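Local coordinates for protein 3-oxo-tetronate kinase (Salmonella typhimurium, PDB 3DQQ) that probably phosphorylates 3-oxo-tetronate at its 4-position at the expense of ATP, as a member of the four-carbon acid sugar kinase family, at residues I5-D10 and Q79-Y84; R54-Q59 and E93-P98; G128-M133 and S153-L158; G168-Q173 and A197-L202. One frame throughout, in Å; residues are numbered along the deposited sequence.

All four contacts lie in the sugar-binding N-terminal domain. Interactions 1 and 2 alternate along the chain, centres about 15 Å apart: strands 5-9 and 79-83 pair in interaction 1, while interaction 2 joins the starts of helices 58-74 and 96-106, and the Asp10-Arg54 salt bridge links the two. Interaction 3 comes next, joining a small antiparallel sheet to the start of helix 155-160, which leads in sequence to strand 167-170 of interaction 4. Their centres are about 11 Å apart, and they meet at Val169, Val198 and a probable Gly128-Asp200 hydrogen bond. The set connects central strands, helix starts and edge strand of the domain, away from the probable ATP-binding residues.

Interaction 1 (I5-D10 and Q79-Y84); sequences IGVIAD and QVYFKY
Strands 5-9 and 79-83 run parallel as neighbours in the middle of the N-terminal domain, and small residues on one leave room for large ones on the other. On one face, the CB of Tyr81 fits between two branched neighbours, 4.1 Å from Ile5 CG2 and 4.0 Å from Val7 CG2. The stem of Lys83 fills the next hollow, its CB 3.5 Å from Val7 CG1 and its CG 3.7 Å from Ala9 CB; alanine's short side chain makes the space. The lysine chain bends at chi2 and chi4, and NZ curls forward to hydrogen-bond the backbone O of Tyr84. On the other face Gly6 presents no bump, so Val80 CG1 leans over the glycine carbonyl and touches Ile8 CD1 at 4.1 Å. Beyond it the Phe82 ring turns its edge to Ile8 O and takes Tyr84 CD2 over one face. Beneath runs a ladder of N-H...O bonds, straightest at Lys83 N to Ile8 O (2.9 Å, 175°). Such parallel strands with helices on both faces form the core of an alpha/beta domain: helices 12-24 and 224-235 cover Tyr81 and Lys83, helix 96-106 lies against Phe82, and strands 46-50 and 219-222 border the pair.

Interaction 2 (R54-Q59 and E93-P98); sequences RSCPAQ and EGNIGP
The backbones come closest at Ala58 and Asn95, whose CA atoms are 5.6 Å apart, and the peptide bond between Gly94 and Asn95 is cis. This is a junction of two helix starts in the sugar-binding domain: Pro57 occupies the N-cap position of helix 58-74, and Asn95 stands just ahead of helix 96-106. Gly94 suits its turn because its backbone angles (phi 129°) would jam a CB against the carbonyl oxygen of Glu93. Asn95 carries the contact. Its CG lies anti to its own carbonyl carbon (chi1 -71°), which aims the amide at the curved loop 54-57. ND2 donates to Cys56 O at 2.6 Å in an almost straight bond (176°); the acceptor lies in the plane of the asparagine amide, whereas the donor sits above the plane of the Cys56 carbonyl. The same nitrogen also bonds Thr53 O, so one buried amide nitrogen ties two carbonyls of the turn, and asparagine suits the place because its side chain is short and its amide offers two N-H groups. The other branch, OD1, lies 3.4 Å from Ala58 CA. Small Ala58 lets the helices approach, with its CB 4.2 Å from Pro98 CB. Arg54 turns its guanidinium away from this junction to a salt bridge with Asp10. A water completes the seam, donating to Arg54 O at 2.8 Å and accepting from Asn95 N at 2.9 Å.

Interaction 3 (G128-M133 and S153-L158); sequences GYLFVM and SYLPRL
Where residues 128-130 meet residues 153-155, side chains and backbone are closely fitted. On the partly exposed side, Tyr154 brings one edge carbon, CD1, over the centre of the Tyr129 ring, 3.3 Å from Tyr129 CZ. The two ring planes are inclined by 41° with centroids 4.4 Å apart, so the pair is oblique. Tyr129 reaches this place with CG anti to its carbonyl carbon, Tyr154 with CG anti to its backbone N. Pro156 CD lies over the centre of the Tyr154 ring, 3.6 Å above its plane, and presents its C-H groups to that face. Gly128 suits its positive phi, since a CB there would jam against the carbonyl O of the preceding residue; its absence also leaves room beside Tyr154 CE1. On the buried side Leu130 CB meets Leu155 CD1 at 4.0 Å, two branched chains crossing obliquely.

The backbones are linked by a single bridge between Tyr129, in a small antiparallel sheet (123-126, 129-132, 135-136), and Tyr154, the N-cap residue just ahead of helix 155-160. Leu155 N donates to Gly128 O at 2.9 Å, giving a partner to an N-H of the first turn, where no earlier helical carbonyl is available. Leu130 N donates to Ser153 O, also at 2.9 Å, while the serine hydroxyl bonds the backbone N of Ala138.

The solvent side belongs to exposed Arg157, paired with Asp152; one face of its guanidinium meets Tyr154 CD2 near the rim. The strand itself leaves the helix, and its end, Val132 and Met133, packs on Ile325 and Ala324 of the second subunit.

Interaction 4 (G168-Q173 and A197-L202); sequences GVIPAQ and AVLDAL
This is a parallel strand pair at the edge of the sheet in the N-terminal domain: strand 167-170 is outermost within the chain, and strand 196-199 separates it from strand 112-115. Val198 N donates to Gly168 O, and Ile170 N to Val198 O at 2.8 Å, nearly along the C=O axis; Asp200 N continues the ladder to Ile170 O at 3.1 Å. Ile170 and Leu199 lie side by side on one face, Ile170 CG1 3.8 Å from Leu199 CD1, branched chains suited to a greasy layer. Parallel strands with helices packed on them, here 179-191 and 204-214, make this an alpha/beta fold. At the ladder's C-terminal end Pro171 holds the N-cap position of helix 172-177, and Ala172 N donates to Asp200 OD2 at 3.0 Å, from above the carboxylate plane. Asp200 gets there with CG anti to its carbonyl carbon (chi1 -74°). OD2 also accepts from Gln127 N, and OD1 weakly from Gly128 N. An acid suits a place met by three backbone N-H groups, which would probably stabilise its ionised form despite the Ile170 O acceptor near OD1. Val169 CG1 rests 3.7 Å from Asp200 OD1, and small Ala172 puts its CB 4.2 Å from Leu202 CD1.

Interaction 1 (I5-D10 and Q79-Y84)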
# COMPACT_ATOMS: atom_id res chain seq x y z
N ILE A 5 -14.14 -18.52 -30.78
CA ILE A 5 -13.92 -17.19 -30.26
C ILE A 5 -12.43 -17.06 -30.03
O ILE A 5 -11.80 -17.97 -29.47
CB ILE A 5 -14.72 -16.94 -28.93
CG1 ILE A 5 -16.21 -17.20 -29.21
CG2 ILE A 5 -14.51 -15.53 -28.41
CD1 ILE A 5 -17.13 -17.28 -28.00
N GLY A 6 -11.86 -15.94 -30.48
CA GLY A 6 -10.46 -15.60 -30.23
C GLY A 6 -10.46 -14.31 -29.44
O GLY A 6 -10.87 -13.26 -29.96
N VAL A 7 -10.03 -14.37 -28.19
CA VAL A 7 -10.06 -13.20 -27.36
C VAL A 7 -8.70 -12.53 -27.41
O VAL A 7 -7.71 -13.20 -27.24
CB VAL A 7 -10.39 -13.58 -25.93
CG1 VAL A 7 -10.31 -12.32 -24.97
CG2 VAL A 7 -11.73 -14.30 -25.92
N ILE A 8 -8.65 -11.22 -27.66
CA ILE A 8 -7.41 -10.48 -27.43
C ILE A 8 -7.65 -9.66 -26.17
O ILE A 8 -8.50 -8.81 -26.18
CB ILE A 8 -7.07 -9.56 -28.62
CG1 ILE A 8 -6.97 -10.38 -29.89
CG2 ILE A 8 -5.83 -8.75 -28.39
CD1 ILE A 8 -7.03 -9.51 -31.13
N ALA A 9 -6.92 -9.95 -25.09
CA ALA A 9 -7.17 -9.38 -23.74
C ALA A 9 -6.01 -8.46 -23.35
O ALA A 9 -4.86 -8.79 -23.59
CB ALA A 9 -7.34 -10.48 -22.70
N ASP A 10 -6.32 -7.29 -22.77
CA ASP A 10 -5.34 -6.27 -22.50
C ASP A 10 -4.52 -6.45 -21.24
O ASP A 10 -3.78 -5.51 -20.85
CB ASP A 10 -5.99 -4.87 -22.51
CG ASP A 10 -6.88 -4.57 -21.25
OD1 ASP A 10 -7.27 -5.50 -20.49
OD2 ASP A 10 -7.21 -3.36 -21.07
N GLN A 79 -14.82 -15.66 -34.59
CA GLN A 79 -15.19 -14.40 -33.97
C GLN A 79 -14.07 -13.83 -33.13
O GLN A 79 -13.45 -14.56 -32.44
CB GLN A 79 -16.37 -14.63 -33.07
CG GLN A 79 -16.76 -13.43 -32.20
CD GLN A 79 -18.13 -13.64 -31.59
OE1 GLN A 79 -18.28 -14.32 -30.60
NE2 GLN A 79 -19.16 -13.09 -32.22
N VAL A 80 -13.86 -12.52 -33.14
CA VAL A 80 -12.78 -11.95 -32.39
C VAL A 80 -13.40 -11.11 -31.31
O VAL A 80 -14.39 -10.41 -31.54
CB VAL A 80 -11.87 -11.10 -33.27
CG1 VAL A 80 -10.81 -10.36 -32.42
CG2 VAL A 80 -11.23 -11.94 -34.39
N TYR A 81 -12.78 -11.13 -30.14
CA TYR A 81 -13.32 -10.49 -28.97
C TYR A 81 -12.25 -9.73 -28.29
O TYR A 81 -11.29 -10.31 -27.80
CB TYR A 81 -13.76 -11.56 -28.01
CG TYR A 81 -14.57 -11.07 -26.86
CD1 TYR A 81 -15.88 -11.47 -26.72
CD2 TYR A 81 -14.02 -10.26 -25.87
CE1 TYR A 81 -16.64 -11.07 -25.66
CE2 TYR A 81 -14.77 -9.84 -24.81
CZ TYR A 81 -16.09 -10.25 -24.71
OH TYR A 81 -16.91 -9.87 -23.67
N PHE A 82 -12.40 -8.42 -28.24
CA PHE A 82 -11.42 -7.57 -27.62
C PHE A 82 -11.85 -7.40 -26.19
O PHE A 82 -12.90 -6.85 -25.92
CB PHE A 82 -11.39 -6.24 -28.35
CG PHE A 82 -10.50 -5.22 -27.73
CD1 PHE A 82 -9.35 -5.58 -27.05
CD2 PHE A 82 -10.80 -3.87 -27.87
CE1 PHE A 82 -8.52 -4.59 -26.47
CE2 PHE A 82 -9.97 -2.89 -27.32
CZ PHE A 82 -8.81 -3.26 -26.62
N LYS A 83 -11.05 -7.90 -25.28
CA LYS A 83 -11.36 -7.94 -23.86
C LYS A 83 -10.57 -6.87 -23.16
O LYS A 83 -9.34 -6.84 -23.24
CB LYS A 83 -11.00 -9.30 -23.32
CG LYS A 83 -10.78 -9.39 -21.81
CD LYS A 83 -12.06 -9.07 -21.06
CE LYS A 83 -11.92 -9.36 -19.55
NZ LYS A 83 -11.30 -8.30 -18.89
N TYR A 84 -11.26 -5.95 -22.52
CA TYR A 84 -10.62 -4.93 -21.74
C TYR A 84 -11.30 -4.97 -20.39
O TYR A 84 -12.14 -5.82 -20.09
CB TYR A 84 -10.73 -3.52 -22.38
CG TYR A 84 -12.06 -3.23 -23.02
CD1 TYR A 84 -13.18 -3.04 -22.29
CD2 TYR A 84 -12.18 -3.18 -24.38
CE1 TYR A 84 -14.40 -2.81 -22.90
CE2 TYR A 84 -13.39 -2.94 -25.00
CZ TYR A 84 -14.50 -2.77 -24.26
OH TYR A 84 -15.72 -2.55 -24.91

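Interaction 2 (R54-Q59 and E93-P98)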
# COMPACT_ATOMS: atom_id res chain seq x y z
N ARG A 54 -2.87 -2.70 -21.75
CA ARG A 54 -3.78 -1.75 -21.12
C ARG A 54 -3.23 -0.32 -21.00
O ARG A 54 -3.96 0.61 -21.29
CB ARG A 54 -4.20 -2.23 -19.77
CG ARG A 54 -5.13 -1.28 -19.10
CD ARG A 54 -5.75 -1.89 -17.88
NE ARG A 54 -6.46 -3.11 -18.21
CZ ARG A 54 -7.10 -3.86 -17.34
NH1 ARG A 54 -7.74 -4.93 -17.73
NH2 ARG A 54 -7.12 -3.52 -16.08
N SER A 55 -1.97 -0.16 -20.61
CA SER A 55 -1.37 1.18 -20.36
C SER A 55 -0.16 1.59 -21.17
O SER A 55 0.27 2.72 -21.05
CB SER A 55 -0.93 1.34 -18.92
OG SER A 55 -1.98 0.96 -18.08
N CYS A 56 0.42 0.71 -21.97
CA CYS A 56 1.53 1.10 -22.80
C CYS A 56 1.07 2.10 -23.89
O CYS A 56 -0.13 2.32 -24.08
CB CYS A 56 2.07 -0.15 -23.44
SG CYS A 56 0.89 -0.82 -24.57
N PRO A 57 2.00 2.68 -24.63
CA PRO A 57 1.59 3.57 -25.70
C PRO A 57 0.66 2.90 -26.71
O PRO A 57 0.79 1.67 -26.97
CB PRO A 57 2.92 3.93 -26.40
CG PRO A 57 3.97 3.64 -25.41
CD PRO A 57 3.46 2.56 -24.52
N ALA A 58 -0.23 3.71 -27.31
CA ALA A 58 -1.23 3.25 -28.22
C ALA A 58 -0.61 2.45 -29.34
O ALA A 58 -1.11 1.38 -29.70
CB ALA A 58 -1.99 4.42 -28.79
N GLN A 59 0.50 2.95 -29.87
CA GLN A 59 1.12 2.25 -31.00
C GLN A 59 1.59 0.83 -30.67
O GLN A 59 1.48 -0.09 -31.48
CB GLN A 59 2.27 3.05 -31.60
CG GLN A 59 2.62 2.64 -33.01
CD GLN A 59 1.39 2.59 -34.01
OE1 GLN A 59 0.43 3.42 -33.92
NE2 GLN A 59 1.43 1.60 -34.97
N GLU A 93 -5.97 8.88 -24.32
CA GLU A 93 -4.99 8.45 -25.29
C GLU A 93 -5.01 7.00 -25.64
O GLU A 93 -4.21 6.57 -26.45
CB GLU A 93 -3.64 8.89 -24.82
CG GLU A 93 -3.75 10.40 -24.73
CD GLU A 93 -2.46 11.06 -24.36
OE1 GLU A 93 -1.41 10.34 -24.31
OE2 GLU A 93 -2.53 12.31 -24.14
N GLY A 94 -5.96 6.26 -25.08
CA GLY A 94 -6.07 4.88 -25.35
C GLY A 94 -6.13 4.08 -24.09
O GLY A 94 -6.10 4.65 -23.01
N ASN A 95 -6.18 2.76 -24.20
CA ASN A 95 -5.92 2.06 -25.47
C ASN A 95 -7.15 1.36 -26.11
O ASN A 95 -7.05 0.79 -27.19
CB ASN A 95 -4.76 1.11 -25.24
CG ASN A 95 -3.47 1.84 -25.09
OD1 ASN A 95 -3.35 2.96 -25.55
ND2 ASN A 95 -2.49 1.23 -24.45
N ILE A 96 -8.32 1.47 -25.47
CA ILE A 96 -9.53 0.87 -26.02
C ILE A 96 -9.95 1.39 -27.37
O ILE A 96 -10.29 0.61 -28.24
CB ILE A 96 -10.70 0.99 -25.09
CG1 ILE A 96 -10.41 0.22 -23.78
CG2 ILE A 96 -11.93 0.42 -25.77
CD1 ILE A 96 -11.43 0.48 -22.73
N GLY A 97 -9.97 2.69 -27.57
CA GLY A 97 -10.37 3.27 -28.85
C GLY A 97 -9.39 2.93 -29.96
O GLY A 97 -9.79 2.44 -31.03
N PRO A 98 -8.11 3.24 -29.76
CA PRO A 98 -7.12 2.93 -30.79
C PRO A 98 -7.04 1.48 -31.20
O PRO A 98 -6.92 1.19 -32.39
CB PRO A 98 -5.80 3.40 -30.18
CG PRO A 98 -6.24 4.47 -29.20
CD PRO A 98 -7.52 3.96 -28.62
O HOH W 1 -6.68 0.83 -22.04

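Interaction 3 (G128-M133 and S153-L158)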
# COMPACT_ATOMS: atom_id res chain seq x y z
N GLY A 128 -26.09 3.75 -21.14
CA GLY A 128 -24.72 4.00 -21.53
C GLY A 128 -23.79 4.47 -20.45
O GLY A 128 -22.59 4.65 -20.70
N TYR A 129 -24.31 4.64 -19.24
CA TYR A 129 -23.49 5.08 -18.12
C TYR A 129 -23.05 3.86 -17.34
O TYR A 129 -23.82 2.93 -17.13
CB TYR A 129 -24.28 6.01 -17.19
CG TYR A 129 -24.70 7.33 -17.81
CD1 TYR A 129 -24.02 8.51 -17.55
CD2 TYR A 129 -25.82 7.39 -18.65
CE1 TYR A 129 -24.43 9.70 -18.09
CE2 TYR A 129 -26.23 8.59 -19.21
CZ TYR A 129 -25.53 9.73 -18.93
OH TYR A 129 -25.96 10.92 -19.48
N LEU A 130 -21.79 3.85 -16.91
CA LEU A 130 -21.23 2.72 -16.23
C LEU A 130 -21.33 2.94 -14.74
O LEU A 130 -20.97 4.00 -14.25
CB LEU A 130 -19.77 2.52 -16.68
CG LEU A 130 -18.86 1.42 -16.06
CD1 LEU A 130 -19.51 0.06 -16.06
CD2 LEU A 130 -17.51 1.33 -16.82
N PHE A 131 -21.79 1.92 -14.03
CA PHE A 131 -21.93 1.92 -12.61
C PHE A 131 -21.07 0.90 -11.92
O PHE A 131 -21.08 -0.23 -12.26
CB PHE A 131 -23.35 1.60 -12.23
CG PHE A 131 -24.31 2.66 -12.55
CD1 PHE A 131 -24.70 3.55 -11.61
CD2 PHE A 131 -24.83 2.76 -13.79
CE1 PHE A 131 -25.55 4.49 -11.90
CE2 PHE A 131 -25.68 3.72 -14.08
CZ PHE A 131 -26.04 4.58 -13.13
N VAL A 132 -20.36 1.34 -10.90
CA VAL A 132 -19.60 0.47 -10.06
C VAL A 132 -20.32 0.36 -8.75
O VAL A 132 -20.31 1.26 -7.97
CB VAL A 132 -18.23 1.04 -9.80
CG1 VAL A 132 -17.49 0.21 -8.84
CG2 VAL A 132 -17.49 1.13 -11.05
N MET A 133 -20.94 -0.76 -8.52
CA MET A 133 -21.78 -0.96 -7.38
C MET A 133 -22.96 -0.03 -7.45
O MET A 133 -23.68 -0.03 -8.40
CB MET A 133 -21.02 -0.75 -6.11
CG MET A 133 -19.74 -1.54 -6.03
SD MET A 133 -19.85 -3.31 -6.15
CE MET A 133 -18.14 -3.65 -6.27
N SER A 153 -18.58 9.02 -16.48
CA SER A 153 -19.20 7.74 -16.40
C SER A 153 -19.92 7.38 -17.68
O SER A 153 -20.44 6.27 -17.78
CB SER A 153 -20.19 7.70 -15.23
OG SER A 153 -19.61 8.24 -14.04
N TYR A 154 -19.97 8.30 -18.65
CA TYR A 154 -20.76 8.08 -19.86
C TYR A 154 -19.90 7.43 -20.97
O TYR A 154 -19.00 8.07 -21.55
CB TYR A 154 -21.33 9.39 -20.31
CG TYR A 154 -22.40 9.26 -21.39
CD1 TYR A 154 -23.48 8.44 -21.22
CD2 TYR A 154 -22.32 9.98 -22.58
CE1 TYR A 154 -24.44 8.33 -22.19
CE2 TYR A 154 -23.29 9.85 -23.58
CZ TYR A 154 -24.34 9.04 -23.37
OH TYR A 154 -25.34 8.91 -24.33
N LEU A 155 -20.16 6.16 -21.26
CA LEU A 155 -19.24 5.37 -22.04
C LEU A 155 -19.04 5.92 -23.43
O LEU A 155 -17.91 6.03 -23.91
CB LEU A 155 -19.67 3.91 -22.05
CG LEU A 155 -19.33 3.13 -20.76
CD1 LEU A 155 -20.23 1.88 -20.59
CD2 LEU A 155 -17.85 2.77 -20.71
N PRO A 156 -20.11 6.35 -24.08
CA PRO A 156 -19.91 6.95 -25.40
C PRO A 156 -19.00 8.17 -25.43
O PRO A 156 -18.31 8.37 -26.42
CB PRO A 156 -21.34 7.35 -25.82
CG PRO A 156 -22.22 6.59 -25.01
CD PRO A 156 -21.52 6.38 -23.70
N ARG A 157 -19.02 9.01 -24.39
CA ARG A 157 -18.04 10.10 -24.29
C ARG A 157 -16.67 9.57 -24.04
O ARG A 157 -15.75 10.01 -24.69
CB ARG A 157 -18.36 11.12 -23.20
CG ARG A 157 -19.11 12.32 -23.70
CD ARG A 157 -18.96 13.49 -22.75
NE ARG A 157 -19.45 13.16 -21.40
CZ ARG A 157 -20.73 13.17 -21.04
NH1 ARG A 157 -21.68 13.52 -21.89
NH2 ARG A 157 -21.08 12.82 -19.82
N LEU A 158 -16.52 8.64 -23.10
CA LEU A 158 -15.23 8.04 -22.81
C LEU A 158 -14.65 7.44 -24.07
O LEU A 158 -13.43 7.54 -24.29
CB LEU A 158 -15.34 6.93 -21.77
CG LEU A 158 -15.60 7.39 -20.34
CD1 LEU A 158 -15.83 6.22 -19.42
CD2 LEU A 158 -14.47 8.24 -19.86

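Interaction 4 (G168-Q173 and A197-L202)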
# COMPACT_ATOMS: atom_id res chain seq x y z
N GLY A 168 -23.01 5.00 -30.07
CA GLY A 168 -24.43 4.99 -29.70
C GLY A 168 -24.69 4.18 -28.47
O GLY A 168 -23.77 3.80 -27.81
N VAL A 169 -25.95 3.94 -28.14
CA VAL A 169 -26.36 3.20 -26.95
C VAL A 169 -27.54 2.29 -27.26
O VAL A 169 -28.40 2.67 -27.99
CB VAL A 169 -26.74 4.13 -25.77
CG1 VAL A 169 -27.18 3.30 -24.56
CG2 VAL A 169 -25.58 5.04 -25.38
N ILE A 170 -27.55 1.05 -26.77
CA ILE A 170 -28.74 0.21 -26.76
C ILE A 170 -29.16 0.11 -25.31
O ILE A 170 -28.50 -0.52 -24.52
CB ILE A 170 -28.49 -1.21 -27.32
CG1 ILE A 170 -27.91 -1.14 -28.73
CG2 ILE A 170 -29.78 -2.03 -27.34
CD1 ILE A 170 -28.81 -0.62 -29.74
N PRO A 171 -30.27 0.72 -24.94
CA PRO A 171 -30.69 0.67 -23.53
C PRO A 171 -31.32 -0.65 -23.07
O PRO A 171 -31.91 -1.37 -23.86
CB PRO A 171 -31.75 1.77 -23.46
CG PRO A 171 -32.28 1.86 -24.83
CD PRO A 171 -31.22 1.45 -25.79
N ALA A 172 -31.22 -0.90 -21.77
CA ALA A 172 -31.85 -2.06 -21.10
C ALA A 172 -33.25 -2.36 -21.60
O ALA A 172 -33.59 -3.50 -21.95
CB ALA A 172 -31.89 -1.82 -19.64
N GLN A 173 -34.06 -1.33 -21.70
CA GLN A 173 -35.43 -1.53 -22.17
C GLN A 173 -35.53 -2.20 -23.54
O GLN A 173 -36.48 -2.96 -23.77
CB GLN A 173 -36.18 -0.21 -22.19
CG GLN A 173 -36.54 0.27 -20.82
CD GLN A 173 -35.49 1.16 -20.16
OE1 GLN A 173 -34.42 1.43 -20.73
NE2 GLN A 173 -35.82 1.64 -18.93
N ALA A 197 -21.51 0.85 -30.58
CA ALA A 197 -22.75 0.87 -29.79
C ALA A 197 -22.43 0.33 -28.44
O ALA A 197 -21.91 -0.77 -28.35
CB ALA A 197 -23.82 0.02 -30.46
N VAL A 198 -22.71 1.09 -27.39
CA VAL A 198 -22.62 0.61 -26.03
C VAL A 198 -23.89 -0.14 -25.73
O VAL A 198 -24.99 0.26 -26.12
CB VAL A 198 -22.46 1.75 -25.01
CG1 VAL A 198 -22.46 1.20 -23.54
CG2 VAL A 198 -21.17 2.49 -25.25
N LEU A 199 -23.74 -1.26 -25.03
CA LEU A 199 -24.87 -2.15 -24.70
C LEU A 199 -25.12 -2.19 -23.19
O LEU A 199 -24.20 -2.45 -22.41
CB LEU A 199 -24.53 -3.55 -25.19
CG LEU A 199 -24.89 -3.96 -26.62
CD1 LEU A 199 -24.67 -2.81 -27.55
CD2 LEU A 199 -24.10 -5.24 -27.00
N ASP A 200 -26.34 -1.93 -22.78
CA ASP A 200 -26.67 -1.97 -21.37
C ASP A 200 -26.71 -3.39 -20.82
O ASP A 200 -26.93 -4.34 -21.54
CB ASP A 200 -28.04 -1.32 -21.13
CG ASP A 200 -28.02 0.25 -21.25
OD1 ASP A 200 -27.02 0.85 -21.77
OD2 ASP A 200 -29.05 0.87 -20.82
N ALA A 201 -26.49 -3.52 -19.52
CA ALA A 201 -26.74 -4.76 -18.81
C ALA A 201 -26.86 -4.45 -17.30
O ALA A 201 -26.00 -3.82 -16.70
CB ALA A 201 -25.64 -5.74 -19.06
N LEU A 202 -27.98 -4.86 -16.71
CA LEU A 202 -28.20 -4.78 -15.28
C LEU A 202 -28.13 -6.16 -14.65
O LEU A 202 -28.10 -6.28 -13.43
CB LEU A 202 -29.58 -4.19 -15.01
CG LEU A 202 -29.98 -2.96 -15.87
CD1 LEU A 202 -31.42 -2.44 -15.52
CD2 LEU A 202 -28.88 -1.86 -15.78